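Local structure of ethanolamine kinase Pv091845 (Plasmodium vivax, 2QG7) at residues G119-I123 with I350-Y354; C293-L297 with Y362-H367. The protein probably phosphorylates ethanolamine at the expense of ATP, the first of three steps to phosphatidylethanolamine. All coordinates share one frame; numbering follows the deposited sequence.

Contact 1: residues G119-I123 with I350-Y354; sequences GITNI and IDFEY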
loop_
_atom_site.group_PDB
_atom_site.type_symbol
_atom_site.label_atom_id
_atom_site.label_comp_id
_atom_site.label_asym_id
_atom_site.label_seq_id
_atom_site.Cartn_x
_atom_site.Cartn_y
_atom_site.Cartn_z
ATOM N N GLY D 119 3.091 21.545 3.182
ATOM C CA GLY D 119 2.149 20.439 3.329
ATOM C C GLY D 119 2.005 19.646 2.028
ATOM O O GLY D 119 2.992 19.457 1.287
ATOM N N ILE D 120 0.777 19.178 1.762
ATOM C CA ILE D 120 0.431 18.518 0.489
ATOM C C ILE D 120 -0.678 19.272 -0.228
ATOM O O ILE D 120 -0.734 19.269 -1.462
ATOM C CB ILE D 120 0.068 16.970 0.607
ATOM C CG1 ILE D 120 -0.967 16.691 1.722
ATOM C CG2 ILE D 120 1.365 16.081 0.714
ATOM C CD1 ILE D 120 -1.560 15.284 1.688
ATOM N N THR D 121 -1.544 19.929 0.542
ATOM C CA THR D 121 -2.680 20.645 -0.040
ATOM C C THR D 121 -2.476 22.181 -0.130
ATOM O O THR D 121 -3.385 22.927 -0.525
ATOM C CB THR D 121 -4.000 20.273 0.692
ATOM O OG1 THR D 121 -3.925 20.672 2.075
ATOM C CG2 THR D 121 -4.239 18.757 0.591
ATOM N N ASN D 122 -1.274 22.630 0.237
ATOM C CA ASN D 122 -0.897 24.040 0.254
ATOM C C ASN D 122 0.397 24.187 -0.520
ATOM O O ASN D 122 1.141 23.204 -0.699
ATOM C CB ASN D 122 -0.640 24.511 1.693
ATOM C CG ASN D 122 -1.827 24.237 2.642
ATOM O OD1 ASN D 122 -1.629 23.742 3.773
ATOM N ND2 ASN D 122 -3.060 24.567 2.194
ATOM N N ILE D 123 0.650 25.418 -0.979
ATOM C CA ILE D 123 1.963 25.798 -1.510
ATOM C C ILE D 123 2.565 26.848 -0.581
ATOM O O ILE D 123 1.917 27.864 -0.287
ATOM C CB ILE D 123 1.863 26.335 -2.947
ATOM C CG1 ILE D 123 1.058 25.340 -3.799
ATOM C CG2 ILE D 123 3.254 26.593 -3.518
ATOM C CD1 ILE D 123 0.402 25.929 -5.077
ATOM N N ILE D 350 2.990 23.454 13.443
ATOM C CA ILE D 350 2.550 24.285 12.302
ATOM C C ILE D 350 1.342 23.633 11.655
ATOM O O ILE D 350 0.982 22.503 11.965
ATOM C CB ILE D 350 3.693 24.505 11.189
ATOM C CG1 ILE D 350 4.237 23.166 10.642
ATOM C CG2 ILE D 350 4.834 25.408 11.680
ATOM C CD1 ILE D 350 4.834 23.260 9.252
ATOM N N ASP D 351 0.717 24.362 10.754
ATOM C CA ASP D 351 -0.400 23.897 9.950
ATOM C C ASP D 351 -1.634 23.466 10.745
ATOM O O ASP D 351 -1.938 22.273 10.908
ATOM C CB ASP D 351 0.071 22.852 8.936
ATOM C CG ASP D 351 -0.697 22.933 7.620
ATOM O OD1 ASP D 351 -1.816 23.560 7.563
ATOM O OD2 ASP D 351 -0.181 22.335 6.633
ATOM N N PHE D 352 -2.370 24.465 11.212
ATOM C CA PHE D 352 -3.541 24.265 12.068
ATOM C C PHE D 352 -4.830 24.356 11.275
ATOM O O PHE D 352 -5.835 24.865 11.783
ATOM C CB PHE D 352 -3.551 25.338 13.167
ATOM C CG PHE D 352 -2.331 25.304 14.052
ATOM C CD1 PHE D 352 -1.215 26.076 13.749
ATOM C CD2 PHE D 352 -2.302 24.492 15.173
ATOM C CE1 PHE D 352 -0.071 26.025 14.567
ATOM C CE2 PHE D 352 -1.191 24.435 15.980
ATOM C CZ PHE D 352 -0.066 25.200 15.671
ATOM N N GLU D 353 -4.794 23.874 10.029
ATOM C CA GLU D 353 -5.983 23.892 9.160
ATOM C C GLU D 353 -7.083 22.930 9.585
ATOM O O GLU D 353 -8.225 23.114 9.201
ATOM C CB GLU D 353 -5.635 23.697 7.680
ATOM C CG GLU D 353 -4.846 22.441 7.319
ATOM C CD GLU D 353 -4.378 22.447 5.823
ATOM O OE1 GLU D 353 -3.988 21.357 5.252
ATOM O OE2 GLU D 353 -4.395 23.566 5.220
ATOM N N TYR D 354 -6.734 21.911 10.380
ATOM C CA TYR D 354 -7.734 20.965 10.873
ATOM C C TYR D 354 -8.104 21.191 12.318
ATOM O O TYR D 354 -9.006 20.536 12.821
ATOM C CB TYR D 354 -7.315 19.517 10.626
ATOM C CG TYR D 354 -7.087 19.227 9.167
ATOM C CD1 TYR D 354 -5.802 19.243 8.629
ATOM C CD2 TYR D 354 -8.157 18.971 8.316
ATOM C CE1 TYR D 354 -5.592 18.992 7.298
ATOM C CE2 TYR D 354 -7.956 18.728 6.983
ATOM C CZ TYR D 354 -6.678 18.735 6.485
ATOM O OH TYR D 354 -6.481 18.497 5.146
#
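The amide of Asn-122 and the carboxylate of Glu-353 approach from opposite directions with their planes 68° apart, so the groups do not stack flat. Against the carboxylate of Asp-351, which also comes from across the gap, the same amide is turned by 44°. The one bond between the segments is weak: Asn-122 ND2 donates to Glu-353 OE2 over 3.5 Å, bent to 138° at the hydrogen. As modelled, the amide oxygen faces acceptors, with Asn-122 OD1 lying 3.1 Å from Glu-353 OE2 and 3.5 Å from Asp-351 OD2. Amide oxygen and nitrogen are hard to tell apart at 2.41 Å, so that orientation is uncertain. Glu-353 reaches this far because its chain runs extended beyond CG. Glu-353 OE1 sits 3.3 Å from Thr-121 OG1, at an angle too poor for a hydrogen bond. Gly-119 CA passes 4.5 Å from Asp-351 OD2, in a turn that is possibly mobile, since the residue just before it is not modelled. The IDFEY sequence probably belongs to the nucleotide and metal region of this kinase family. So many acceptors around one weak N-H donor would probably need protons, cations or the charge of Arg-139, a long, weak ion-pair partner of Asp-351 OD2, to offset them.

Contact 2: residues C293-L297 with Y362-H367; sequences CHCDL and YDIANH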
loop_
_atom_site.group_PDB
_atom_site.type_symbol
_atom_site.label_atom_id
_atom_site.label_comp_id
_atom_site.label_asym_id
_atom_site.label_seq_id
_atom_site.Cartn_x
_atom_site.Cartn_y
_atom_site.Cartn_z
ATOM N N CYS D 293 -7.695 20.686 19.808
ATOM C CA CYS D 293 -6.760 19.729 19.217
ATOM C C CYS D 293 -6.059 20.300 17.985
ATOM O O CYS D 293 -6.555 21.200 17.344
ATOM C CB CYS D 293 -7.527 18.472 18.859
ATOM S SG CYS D 293 -8.119 17.529 20.290
ATOM N N HIS D 294 -4.874 19.791 17.673
ATOM C CA HIS D 294 -4.233 20.103 16.396
ATOM C C HIS D 294 -4.880 19.380 15.195
ATOM O O HIS D 294 -5.178 20.008 14.150
ATOM C CB HIS D 294 -2.752 19.798 16.461
ATOM C CG HIS D 294 -2.009 20.218 15.224
ATOM N ND1 HIS D 294 -2.046 19.493 14.045
ATOM C CD2 HIS D 294 -1.207 21.281 14.986
ATOM C CE1 HIS D 294 -1.302 20.096 13.138
ATOM N NE2 HIS D 294 -0.779 21.180 13.683
ATOM N N CYS D 295 -5.093 18.068 15.359
ATOM C CA CYS D 295 -5.880 17.206 14.428
ATOM C C CYS D 295 -5.141 16.616 13.229
ATOM O O CYS D 295 -5.710 15.791 12.531
ATOM C CB CYS D 295 -7.174 17.878 13.966
ATOM S SG CYS D 295 -8.239 18.412 15.289
ATOM N N ASP D 296 -3.896 17.058 13.011
ATOM C CA ASP D 296 -3.057 16.645 11.900
ATOM C C ASP D 296 -1.593 16.625 12.322
ATOM O O ASP D 296 -0.692 17.204 11.702
ATOM C CB ASP D 296 -3.289 17.537 10.671
ATOM C CG ASP D 296 -2.771 16.906 9.405
ATOM O OD1 ASP D 296 -2.621 15.641 9.355
ATOM O OD2 ASP D 296 -2.472 17.673 8.465
ATOM N N LEU D 297 -1.346 15.941 13.418
ATOM C CA LEU D 297 -0.035 16.017 14.028
ATOM C C LEU D 297 0.899 14.973 13.449
ATOM O O LEU D 297 1.433 14.124 14.157
ATOM C CB LEU D 297 -0.160 15.940 15.537
ATOM C CG LEU D 297 0.859 16.727 16.387
ATOM C CD1 LEU D 297 0.819 18.263 16.187
ATOM C CD2 LEU D 297 0.677 16.349 17.872
ATOM N N TYR D 362 -8.354 11.523 20.694
ATOM C CA TYR D 362 -8.181 11.560 19.243
ATOM C C TYR D 362 -6.816 12.130 18.751
ATOM O O TYR D 362 -6.160 11.522 17.895
ATOM C CB TYR D 362 -9.312 12.310 18.588
ATOM C CG TYR D 362 -9.144 12.354 17.113
ATOM C CD1 TYR D 362 -9.566 11.279 16.303
ATOM C CD2 TYR D 362 -8.539 13.459 16.501
ATOM C CE1 TYR D 362 -9.413 11.320 14.915
ATOM C CE2 TYR D 362 -8.348 13.497 15.104
ATOM C CZ TYR D 362 -8.802 12.429 14.323
ATOM O OH TYR D 362 -8.611 12.497 12.958
ATOM N N ASP D 363 -6.411 13.283 19.294
ATOM C CA ASP D 363 -5.187 13.943 18.887
ATOM C C ASP D 363 -3.932 13.153 19.210
ATOM O O ASP D 363 -2.962 13.207 18.467
ATOM C CB ASP D 363 -5.116 15.329 19.517
ATOM C CG ASP D 363 -4.510 16.387 18.591
ATOM O OD1 ASP D 363 -4.393 16.147 17.349
ATOM O OD2 ASP D 363 -4.171 17.465 19.132
ATOM N N ILE D 364 -3.948 12.416 20.298
ATOM C CA ILE D 364 -2.828 11.597 20.707
ATOM C C ILE D 364 -2.721 10.293 19.885
ATOM O O ILE D 364 -1.630 9.937 19.434
ATOM C CB ILE D 364 -2.878 11.275 22.253
ATOM C CG1 ILE D 364 -3.024 12.589 23.052
ATOM C CG2 ILE D 364 -1.633 10.424 22.713
ATOM C CD1 ILE D 364 -3.415 12.402 24.540
ATOM N N ALA D 365 -3.839 9.597 19.704
ATOM C CA ALA D 365 -3.890 8.369 18.914
ATOM C C ALA D 365 -3.639 8.633 17.417
ATOM O O ALA D 365 -2.989 7.828 16.745
ATOM C CB ALA D 365 -5.229 7.641 19.135
ATOM N N ASN D 366 -4.164 9.749 16.901
ATOM C CA ASN D 366 -3.871 10.199 15.555
ATOM C C ASN D 366 -2.381 10.467 15.394
ATOM O O ASN D 366 -1.809 10.065 14.397
ATOM C CB ASN D 366 -4.712 11.402 15.208
ATOM C CG ASN D 366 -4.505 11.894 13.763
ATOM O OD1 ASN D 366 -4.917 11.224 12.800
ATOM N ND2 ASN D 366 -3.871 13.055 13.614
ATOM N N HIS D 367 -1.728 11.048 16.392
ATOM C CA HIS D 367 -0.317 11.288 16.362
ATOM C C HIS D 367 0.470 9.982 16.389
ATOM O O HIS D 367 1.512 9.838 15.746
ATOM C CB HIS D 367 0.099 12.186 17.540
ATOM C CG HIS D 367 1.582 12.420 17.615
ATOM N ND1 HIS D 367 2.294 13.006 16.592
ATOM C CD2 HIS D 367 2.489 12.120 18.574
ATOM C CE1 HIS D 367 3.574 13.066 16.914
ATOM N NE2 HIS D 367 3.725 12.527 18.108
HETATM O O HOH W 1 -8.256 14.991 12.049
HETATM O O HOH W 2 -2.545 13.325 11.171
HETATM O O HOH W 3 -3.118 14.284 15.683
#
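Asp-363 OD1 takes the backbone N-H of Cys-295 N at 2.9 Å and a hydrogen bond donated by water 3 at 2.8 Å. Asp-363 OD2 accepts His-294 N at 2.8 Å and also His-210 NE2 from helix 196-210. Through these bonds one carboxylate bridges two successive peptide groups, whose nitrogens stand nearly 40° out of its plane. One helical turn further, Asn-366 ND2 donates to water 2, which donates on to Asp-296 OD1, while Asn-366 OD1 is engaged by Ser-417. With CG opposite the backbone N (chi1 177°), the ring of His-367 is carried out to the loop, where His-367 ND1 donates to Leu-297 O over 2.8 Å, nearly straight at 170° and in the ring plane. Leu-297 CD2 lies off-centre, 4.3 Å from the centroid of the His-367 ring, as a CH-pi contact. Within the loop, Asp-296 N donates to His-294 ND1 at 3.2 Å, in the imidazole plane, and Leu-297 CD1 lies over one face, toward the rim; His-294 NE2 turns to Ile-350 O. His-294, Asp-296 and Asn-301 fit the HxDxxxxN pattern, Brenner's phosphotransferase motif, which corresponds to the catalytic loop of kinase-like folds, here braced by helix 360-369.

Overall arrangement
Along the chain the segments alternate: 119-123, 293-297, 350-354, then 362-367. Contact 1 links the five-stranded antiparallel sheet, through strand 122-128, to the loop between strands 347-349 and 356-359, whereas contact 2 lies in the helical lobe, where the loop after strand 290-293 meets helix 360-369. Their centres are 14 Å apart, yet they touch directly: Phe-352 CE2 lies 3.3 Å from His-294 CD2 where the two rings meet. Antiparallel strands 290-293 and 356-359 pair beside them, tying segment 293-297 to the strand that follows segment 350-354 and leads into helix 360-369. This geometry fits a kinase-like cleft, with the sheet lobe's turn and two helical-lobe loops probably lining one active site.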